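PDB 5ZNT: chitin deacetylase from Bombyx mori, which removes acetyl groups from the N-acetylglucosamine residues of chitin, yielding chitosan and acetate, by means of a zinc-dependent carbohydrate esterase 4 domain. Local coordinates for residues T41-D46 with G266-A271; K73-V78 with V301-V306. All blocks are in the same frame, centred on the assembly; numbering follows the deposited sequence.

Interaction 1: residues T41-D46 with G266-A271; sequences TITFDD and GLYFHA. With ZN (zinc ion), chain C.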
ATOM      1  N   THR A  41      -6.931  -0.985   5.152  1.00 18.34           N
ATOM      2  CA  THR A  41      -5.684  -1.382   4.490  1.00 16.66           C
ATOM      3  C   THR A  41      -4.526  -0.901   5.354  1.00 16.34           C
ATOM      4  O   THR A  41      -4.109   0.252   5.267  1.00 17.90           O
ATOM      5  CB  THR A  41      -5.574  -0.824   3.070  1.00 18.11           C
ATOM      6  OG1 THR A  41      -5.601   0.610   3.087  1.00 19.73           O
ATOM      7  CG2 THR A  41      -6.718  -1.328   2.195  1.00 17.75           C
ATOM      8  N   ILE A  42      -4.033  -1.787   6.216  1.00 15.31           N
ATOM      9  CA  ILE A  42      -2.762  -1.546   6.880  1.00 18.56           C
ATOM     10  C   ILE A  42      -1.647  -1.709   5.857  1.00 17.59           C
ATOM     11  O   ILE A  42      -1.606  -2.708   5.134  1.00 18.08           O
ATOM     12  CB  ILE A  42      -2.568  -2.537   8.034  1.00 18.85           C
ATOM     13  CG1 ILE A  42      -3.655  -2.367   9.097  1.00 19.53           C
ATOM     14  CG2 ILE A  42      -1.165  -2.396   8.628  1.00 17.14           C
ATOM     15  CD1 ILE A  42      -3.688  -3.573  10.059  1.00 20.84           C
ATOM     16  N   THR A  43      -0.738  -0.732   5.783  1.00 15.38           N
ATOM     17  CA  THR A  43       0.418  -0.856   4.901  1.00 13.54           C
ATOM     18  C   THR A  43       1.685  -0.521   5.670  1.00 16.67           C
ATOM     19  O   THR A  43       1.649   0.164   6.696  1.00 17.06           O
ATOM     20  CB  THR A  43       0.320   0.048   3.649  1.00 16.20           C
ATOM     21  OG1 THR A  43       0.554   1.422   4.012  1.00 19.32           O
ATOM     22  CG2 THR A  43      -1.068  -0.063   2.979  1.00 16.27           C
ATOM     23  N   PHE A  44       2.817  -1.010   5.139  1.00 16.63           N
ATOM     24  CA  PHE A  44       4.151  -0.721   5.652  1.00 13.86           C
ATOM     25  C   PHE A  44       5.077  -0.374   4.495  1.00 21.32           C
ATOM     26  O   PHE A  44       5.125  -1.105   3.496  1.00 17.92           O
ATOM     27  CB  PHE A  44       4.709  -1.924   6.424  1.00 14.96           C
ATOM     28  CG  PHE A  44       3.880  -2.295   7.605  1.00 18.11           C
ATOM     29  CD1 PHE A  44       3.970  -1.562   8.782  1.00 20.16           C
ATOM     30  CD2 PHE A  44       2.979  -3.353   7.529  1.00 19.65           C
ATOM     31  CE1 PHE A  44       3.172  -1.893   9.876  1.00 21.68           C
ATOM     32  CE2 PHE A  44       2.195  -3.688   8.624  1.00 21.41           C
ATOM     33  CZ  PHE A  44       2.304  -2.963   9.792  1.00 18.76           C
ATOM     34  N   ASP A  45       5.823   0.701   4.647  1.00 13.87           N
ATOM     35  CA  ASP A  45       6.747   1.052   3.606  1.00 18.02           C
ATOM     36  C   ASP A  45       8.125   0.572   3.985  1.00 23.75           C
ATOM     37  O   ASP A  45       8.411   0.188   5.138  1.00 39.14           O
ATOM     38  CB  ASP A  45       6.656   2.532   3.272  1.00 17.56           C
ATOM     39  CG  ASP A  45       5.349   2.910   2.615  1.00 21.61           C
ATOM     40  OD1 ASP A  45       4.474   2.029   2.478  1.00 20.85           O
ATOM     41  OD2 ASP A  45       5.200   4.100   2.247  1.00 22.81           O
ATOM     42  N   ASP A  46       8.953   0.624   2.960  1.00 14.58           N
ATOM     43  CA  ASP A  46      10.390   0.516   2.994  1.00 16.29           C
ATOM     44  C   ASP A  46      10.809  -0.870   3.456  1.00 29.07           C
ATOM     45  O   ASP A  46      10.012  -1.689   3.566  1.00 42.74           O
ATOM     46  CB  ASP A  46      11.106   1.479   3.994  1.00 13.75           C
ATOM     47  CG  ASP A  46      10.733   2.972   3.865  1.00 21.17           C
ATOM     48  OD1 ASP A  46      10.131   3.330   2.880  1.00 18.23           O
ATOM     49  OD2 ASP A  46      11.110   3.711   4.819  1.00 22.87           O
ATOM     50  N   GLY A 266      -7.243   3.780   5.146  1.00 22.37           N
ATOM     51  CA  GLY A 266      -5.838   3.452   4.969  1.00 20.43           C
ATOM     52  C   GLY A 266      -5.039   3.841   6.170  1.00 18.85           C
ATOM     53  O   GLY A 266      -4.983   5.015   6.551  1.00 20.47           O
ATOM     54  N   LEU A 267      -4.371   2.854   6.806  1.00 17.37           N
ATOM     55  CA  LEU A 267      -3.478   3.070   7.936  1.00 14.73           C
ATOM     56  C   LEU A 267      -2.050   2.771   7.469  1.00 18.27           C
ATOM     57  O   LEU A 267      -1.620   1.610   7.404  1.00 17.49           O
ATOM     58  CB  LEU A 267      -3.886   2.214   9.132  1.00 18.76           C
ATOM     59  CG  LEU A 267      -5.355   2.411   9.559  1.00 19.49           C
ATOM     60  CD1 LEU A 267      -5.666   1.452  10.734  1.00 18.38           C
ATOM     61  CD2 LEU A 267      -5.592   3.878   9.965  1.00 15.70           C
ATOM     62  N   TYR A 268      -1.316   3.821   7.138  1.00 17.49           N
ATOM     63  CA  TYR A 268      -0.064   3.692   6.392  1.00 17.20           C
ATOM     64  C   TYR A 268       1.103   3.915   7.341  1.00 16.63           C
ATOM     65  O   TYR A 268       1.321   5.035   7.803  1.00 18.97           O
ATOM     66  CB  TYR A 268      -0.030   4.688   5.238  1.00 16.70           C
ATOM     67  CG  TYR A 268      -1.283   4.702   4.389  1.00 18.94           C
ATOM     68  CD1 TYR A 268      -1.749   3.538   3.790  1.00 16.25           C
ATOM     69  CD2 TYR A 268      -1.988   5.876   4.174  1.00 17.87           C
ATOM     70  CE1 TYR A 268      -2.863   3.545   2.967  1.00 20.26           C
ATOM     71  CE2 TYR A 268      -3.123   5.891   3.377  1.00 20.83           C
ATOM     72  CZ  TYR A 268      -3.554   4.726   2.778  1.00 22.21           C
ATOM     73  OH  TYR A 268      -4.675   4.747   1.971  1.00 20.57           O
ATOM     74  N   PHE A 269       1.850   2.847   7.636  1.00 16.94           N
ATOM     75  CA  PHE A 269       2.888   2.877   8.662  1.00 20.20           C
ATOM     76  C   PHE A 269       4.296   2.759   8.098  1.00 20.56           C
ATOM     77  O   PHE A 269       4.525   2.241   6.997  1.00 16.93           O
ATOM     78  CB  PHE A 269       2.718   1.731   9.668  1.00 19.41           C
ATOM     79  CG  PHE A 269       1.482   1.833  10.518  1.00 18.17           C
ATOM     80  CD1 PHE A 269       1.474   2.607  11.665  1.00 24.27           C
ATOM     81  CD2 PHE A 269       0.339   1.130  10.178  1.00 18.54           C
ATOM     82  CE1 PHE A 269       0.326   2.680  12.468  1.00 26.28           C
ATOM     83  CE2 PHE A 269      -0.817   1.205  10.957  1.00 20.73           C
ATOM     84  CZ  PHE A 269      -0.830   1.984  12.094  1.00 24.16           C
ATOM     85  N   HIS A 270       5.249   3.209   8.914  1.00 20.62           N
ATOM     86  CA  HIS A 270       6.626   2.723   8.893  1.00 22.93           C
ATOM     87  C   HIS A 270       6.818   1.864  10.125  1.00 21.69           C
ATOM     88  O   HIS A 270       6.478   2.292  11.231  1.00 23.31           O
ATOM     89  CB  HIS A 270       7.643   3.860   8.909  1.00 20.38           C
ATOM     90  CG  HIS A 270       7.572   4.727   7.700  1.00 26.14           C
ATOM     91  ND1 HIS A 270       6.740   5.823   7.627  1.00 26.19           N
ATOM     92  CD2 HIS A 270       8.212   4.655   6.507  1.00 20.04           C
ATOM     93  CE1 HIS A 270       6.885   6.400   6.446  1.00 24.07           C
ATOM     94  NE2 HIS A 270       7.775   5.716   5.751  1.00 19.30           N
ATOM     95  N   ALA A 271       7.359   0.661   9.927  1.00 18.20           N
ATOM     96  CA  ALA A 271       7.580  -0.250  11.044  1.00 19.14           C
ATOM     97  C   ALA A 271       8.351   0.423  12.166  1.00 20.08           C
ATOM     98  O   ALA A 271       8.031   0.240  13.347  1.00 21.37           O
ATOM     99  CB  ALA A 271       8.337  -1.486  10.568  1.00 19.61           C
TER
HETATM  100 ZN    ZN C 601       9.595   5.150   1.906  1.00 21.15          ZN
HETATM  101  O   HOH W   1      -5.869   2.653   1.126  1.00 22.00           O
HETATM  102  O   HOH W   2       2.958   2.430   4.697  1.00 17.51           O
HETATM  103  O   HOH W   3       7.509   5.625   2.741  1.00 21.97           O
HETATM  104  O   HOH W   4      10.314   6.134   3.677  1.00 21.25           O
HETATM  105  O   HOH W   5       8.640   7.153   1.285  1.00 24.53           O
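Asp-46 and His-270 meet at the zinc site. OD1 of Asp-46 binds the zinc ion at 2.1 Å, with His-101 and His-105 completing the protein ligands, while its OD2 sits at the edge of the His-270 ring, 3.5 Å from CD2. Of the waters on the metal, water 4 donates to Asp-46 OD2, and water 3 donates to Asp-45 OD2 and is hydrogen-bonded to NE2 of His-270 at 3.0 Å. The far nitrogen, ND1, bonds to Asp-235, so both ring nitrogens of the imidazole have a partner. Water 2 joins Thr-43 OG1 to Phe-269 O; Arg-146 bonds to that same hydroxyl and forms a salt bridge with Asp-45 OD1.

Behind this polar cluster the strands run parallel, their axes 4.7 Å apart at closest approach and 23° off one another. Four backbone bonds join them: Leu-267 N to Thr-41 O, Thr-43 N to Leu-267 O, Phe-269 N to Thr-43 O and Asp-45 N to Phe-269 O. Both strands belong to the parallel sheet of the distorted beta/alpha barrel of CE4 enzymes, and Thr-43 to Asp-46 form the family's Thr-Phe-Asp-Asp motif, placing the aspartates at the strand's C-terminal end.

On the face carrying the threonines, OG1 of Thr-43 lies at the edge of the Tyr-268 ring, 3.1 Å from CD1, set there by a first torsion that puts it between the backbone N and the carbonyl carbon (chi1 74°). The tyrosine ring covers its own strand, with Gly-266 C over its centre; a CB on that glycine would run into the hydroxyl. Water 1 bridges Tyr-268 OH and Thr-41 OG1. On the other face Phe-44 and Phe-269 lie side by side, planes at 28° but slid apart; CD1 of Phe-44 packs 3.6 Å from CB of Phe-269, whose CD2 meets CG2 of Ile-42.

Interaction 2: residues K73-V78 with V301-V306; sequences KATYFV and VTMTQV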
ATOM      1  N   LYS A  73      -4.751  -9.347   6.743  1.00 20.60           N
ATOM      2  CA  LYS A  73      -3.709  -9.204   5.732  1.00 19.49           C
ATOM      3  C   LYS A  73      -3.341  -7.737   5.577  1.00 18.30           C
ATOM      4  O   LYS A  73      -4.200  -6.855   5.671  1.00 16.66           O
ATOM      5  CB  LYS A  73      -4.146  -9.746   4.370  1.00 18.34           C
ATOM      6  CG  LYS A  73      -4.605 -11.217   4.368  1.00 21.47           C
ATOM      7  CD  LYS A  73      -3.492 -12.151   4.881  1.00 20.97           C
ATOM      8  CE  LYS A  73      -3.820 -13.609   4.501  1.00 22.80           C
ATOM      9  NZ  LYS A  73      -5.203 -13.981   4.958  1.00 22.36           N
ATOM     10  N   ALA A  74      -2.054  -7.490   5.306  1.00 21.59           N
ATOM     11  CA  ALA A  74      -1.513  -6.152   5.101  1.00 17.19           C
ATOM     12  C   ALA A  74      -0.787  -6.097   3.756  1.00 17.24           C
ATOM     13  O   ALA A  74      -0.606  -7.111   3.077  1.00 17.53           O
ATOM     14  CB  ALA A  74      -0.572  -5.754   6.264  1.00 16.23           C
ATOM     15  N   THR A  75      -0.389  -4.890   3.359  1.00 17.54           N
ATOM     16  CA  THR A  75       0.309  -4.641   2.095  1.00 16.15           C
ATOM     17  C   THR A  75       1.658  -4.004   2.407  1.00 18.50           C
ATOM     18  O   THR A  75       1.718  -3.063   3.188  1.00 18.59           O
ATOM     19  CB  THR A  75      -0.510  -3.706   1.186  1.00 17.69           C
ATOM     20  OG1 THR A  75      -1.831  -4.247   0.989  1.00 17.56           O
ATOM     21  CG2 THR A  75       0.163  -3.526  -0.181  1.00 14.69           C
ATOM     22  N   TYR A  76       2.730  -4.506   1.793  1.00 18.67           N
ATOM     23  CA  TYR A  76       4.086  -4.031   2.044  1.00 17.63           C
ATOM     24  C   TYR A  76       4.593  -3.352   0.783  1.00 15.25           C
ATOM     25  O   TYR A  76       4.687  -3.994  -0.269  1.00 15.74           O
ATOM     26  CB  TYR A  76       5.018  -5.181   2.423  1.00 15.26           C
ATOM     27  CG  TYR A  76       4.687  -5.762   3.777  1.00 15.87           C
ATOM     28  CD1 TYR A  76       3.632  -6.654   3.929  1.00 14.39           C
ATOM     29  CD2 TYR A  76       5.410  -5.398   4.906  1.00 14.94           C
ATOM     30  CE1 TYR A  76       3.302  -7.176   5.175  1.00 17.32           C
ATOM     31  CE2 TYR A  76       5.103  -5.933   6.161  1.00 20.62           C
ATOM     32  CZ  TYR A  76       4.061  -6.830   6.277  1.00 22.10           C
ATOM     33  OH  TYR A  76       3.756  -7.344   7.502  1.00 20.02           O
ATOM     34  N   PHE A  77       4.859  -2.050   0.873  1.00 12.23           N
ATOM     35  CA  PHE A  77       5.483  -1.320  -0.230  1.00 14.24           C
ATOM     36  C   PHE A  77       6.988  -1.376   0.002  1.00 16.85           C
ATOM     37  O   PHE A  77       7.532  -0.648   0.834  1.00 15.78           O
ATOM     38  CB  PHE A  77       4.956   0.114  -0.305  1.00 17.50           C
ATOM     39  CG  PHE A  77       3.524   0.188  -0.771  1.00 16.64           C
ATOM     40  CD1 PHE A  77       3.217   0.114  -2.123  1.00 11.89           C
ATOM     41  CD2 PHE A  77       2.492   0.291   0.148  1.00 18.65           C
ATOM     42  CE1 PHE A  77       1.890   0.154  -2.549  1.00 17.21           C
ATOM     43  CE2 PHE A  77       1.175   0.341  -0.276  1.00 18.25           C
ATOM     44  CZ  PHE A  77       0.878   0.267  -1.612  1.00 19.43           C
ATOM     45  N   VAL A  78       7.663  -2.244  -0.741  1.00 17.39           N
ATOM     46  CA  VAL A  78       9.017  -2.676  -0.402  1.00 14.41           C
ATOM     47  C   VAL A  78      10.003  -1.895  -1.239  1.00 15.88           C
ATOM     48  O   VAL A  78       9.860  -1.827  -2.464  1.00 14.52           O
ATOM     49  CB  VAL A  78       9.178  -4.193  -0.628  1.00 15.09           C
ATOM     50  CG1 VAL A  78      10.626  -4.633  -0.297  1.00 12.48           C
ATOM     51  CG2 VAL A  78       8.162  -4.958   0.266  1.00 13.62           C
ATOM     52  N   VAL A 301      -7.718  -6.006   4.903  1.00 21.03           N
ATOM     53  CA  VAL A 301      -7.432  -6.628   3.622  1.00 17.72           C
ATOM     54  C   VAL A 301      -6.253  -5.931   2.938  1.00 21.61           C
ATOM     55  O   VAL A 301      -5.864  -4.810   3.288  1.00 17.99           O
ATOM     56  CB  VAL A 301      -8.676  -6.596   2.703  1.00 23.07           C
ATOM     57  CG1 VAL A 301      -9.822  -7.450   3.306  1.00 23.15           C
ATOM     58  CG2 VAL A 301      -9.133  -5.160   2.512  1.00 21.89           C
ATOM     59  N   THR A 302      -5.702  -6.603   1.928  1.00 21.44           N
ATOM     60  CA  THR A 302      -4.664  -5.993   1.104  1.00 18.82           C
ATOM     61  C   THR A 302      -5.269  -4.962   0.156  1.00 22.79           C
ATOM     62  O   THR A 302      -6.484  -4.901  -0.056  1.00 21.51           O
ATOM     63  CB  THR A 302      -3.924  -7.044   0.287  1.00 16.44           C
ATOM     64  OG1 THR A 302      -4.790  -7.545  -0.738  1.00 18.38           O
ATOM     65  CG2 THR A 302      -3.472  -8.213   1.164  1.00 17.49           C
ATOM     66  N   MET A 303      -4.391  -4.179  -0.471  1.00 17.51           N
ATOM     67  CA  MET A 303      -4.851  -3.208  -1.465  1.00 22.44           C
ATOM     68  C   MET A 303      -5.476  -3.899  -2.662  1.00 22.69           C
ATOM     69  O   MET A 303      -6.514  -3.465  -3.172  1.00 21.71           O
ATOM     70  CB  MET A 303      -3.688  -2.338  -1.929  1.00 19.60           C
ATOM     71  CG  MET A 303      -2.932  -1.712  -0.809  1.00 30.11           C
ATOM     72  SD  MET A 303      -3.799  -0.249  -0.291  1.00 41.16           S
ATOM     73  CE  MET A 303      -2.688   0.943  -0.868  1.00 25.66           C
ATOM     74  N   THR A 304      -4.813  -4.944  -3.175  1.00 19.98           N
ATOM     75  CA  THR A 304      -5.390  -5.705  -4.277  1.00 19.23           C
ATOM     76  C   THR A 304      -6.773  -6.230  -3.903  1.00 22.19           C
ATOM     77  O   THR A 304      -7.689  -6.230  -4.733  1.00 23.50           O
ATOM     78  CB  THR A 304      -4.461  -6.856  -4.667  1.00 24.68           C
ATOM     79  OG1 THR A 304      -3.298  -6.326  -5.309  1.00 22.15           O
ATOM     80  CG2 THR A 304      -5.155  -7.854  -5.636  1.00 23.20           C
ATOM     81  N   GLN A 305      -6.953  -6.648  -2.644  1.00 22.86           N
ATOM     82  CA  GLN A 305      -8.253  -7.161  -2.219  1.00 23.21           C
ATOM     83  C   GLN A 305      -9.320  -6.065  -2.197  1.00 23.31           C
ATOM     84  O   GLN A 305     -10.500  -6.357  -2.431  1.00 26.94           O
ATOM     85  CB  GLN A 305      -8.123  -7.832  -0.852  1.00 16.87           C
ATOM     86  CG  GLN A 305      -7.535  -9.223  -0.979  1.00 19.56           C
ATOM     87  CD  GLN A 305      -7.145  -9.850   0.330  1.00 22.70           C
ATOM     88  OE1 GLN A 305      -7.108  -9.196   1.374  1.00 21.50           O
ATOM     89  NE2 GLN A 305      -6.869 -11.147   0.289  1.00 24.71           N
ATOM     90  N   VAL A 306      -8.941  -4.813  -1.926  1.00 19.20           N
ATOM     91  CA  VAL A 306      -9.905  -3.722  -2.056  1.00 20.64           C
ATOM     92  C   VAL A 306     -10.382  -3.622  -3.499  1.00 26.84           C
ATOM     93  O   VAL A 306     -11.588  -3.578  -3.773  1.00 24.38           O
ATOM     94  CB  VAL A 306      -9.311  -2.387  -1.571  1.00 21.45           C
ATOM     95  CG1 VAL A 306     -10.309  -1.243  -1.846  1.00 21.65           C
ATOM     96  CG2 VAL A 306      -9.010  -2.442  -0.096  1.00 18.11           C
TER
HETATM   97  O   HOH W   6      -3.401  -3.408   3.188  1.00 15.93           O
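Lys-73 and Ala-74 run past Val-301 and Thr-302, with CA of Lys-73 5.0 Å from CA of Val-301 and CA of Ala-74 5.1 Å from CA of Thr-302, after which residues 75-78 continue as a strand and residues 303-306 as a helix. Thr-75 makes the one direct hydrogen bond across: its OG1 accepts from the backbone N of Met-303 at 2.9 Å, with an N-H...O angle of 153°. The hydroxyl lies beside its own backbone N, anti to the carbonyl carbon (chi1 -55°), and gives its proton to water 6, which in turn donates to Val-301 O. The first N-H of helix 303-311 is thus taken up by a side chain from a strand remote in sequence. The helix also carries its own capping box: Gln-305 N donates to the N-cap OG1 of Thr-302 at 3.0 Å, and Thr-302 N donates back to Gln-305 OE1.

Beside these bonds the side chains pack through carbon. CG of Met-303 rests 3.6 Å from CG2 of Thr-75, the two side chains crossing at about a right angle, and the methionine then bends so that its CE comes to the edge of the Phe-77 ring, in its plane and 3.7 Å from CZ. A valine in place of Thr-75 would probably leave the Met-303 N-H without its acceptor and water 6 without its proton donor. Nearer the start of the contact, CB of Lys-73 touches CG2 of Thr-302 at 3.6 Å; the amine leads off to carbonyls of Asp-71 and Cys-329.

Strands 38-45 and 97-100 both pair with strand 75-78, Tyr-168 packs against Thr-75, Phe-77 and Met-303, and helix 303-311, which follows strand 298-300 after two residues, also lays Met-303 and Val-306 against Thr-41.

The two interactions share the barrel sheet, their centres 9 Å apart, because strands 38-45 and 75-78 are neighbours in it. Phe-44 joins them through its backbone: its O lies 2.8 Å from Phe-77 N and its N 3.0 Å from Thr-75 O, both probable hydrogen bonds. Strand 38-45 is therefore paired with 265-270 in interaction 1 and with the strand of interaction 2. Interaction 1 carries the zinc ligand Asp-46, whereas interaction 2 supplies no zinc ligand but comes close to the site: the nearest side-chain atom of Phe-77 is about 7 Å from the zinc ion and about 4 Å from the side chain of His-101, and CB of Phe-77 packs 3.4 Å from OD1 of Asp-45.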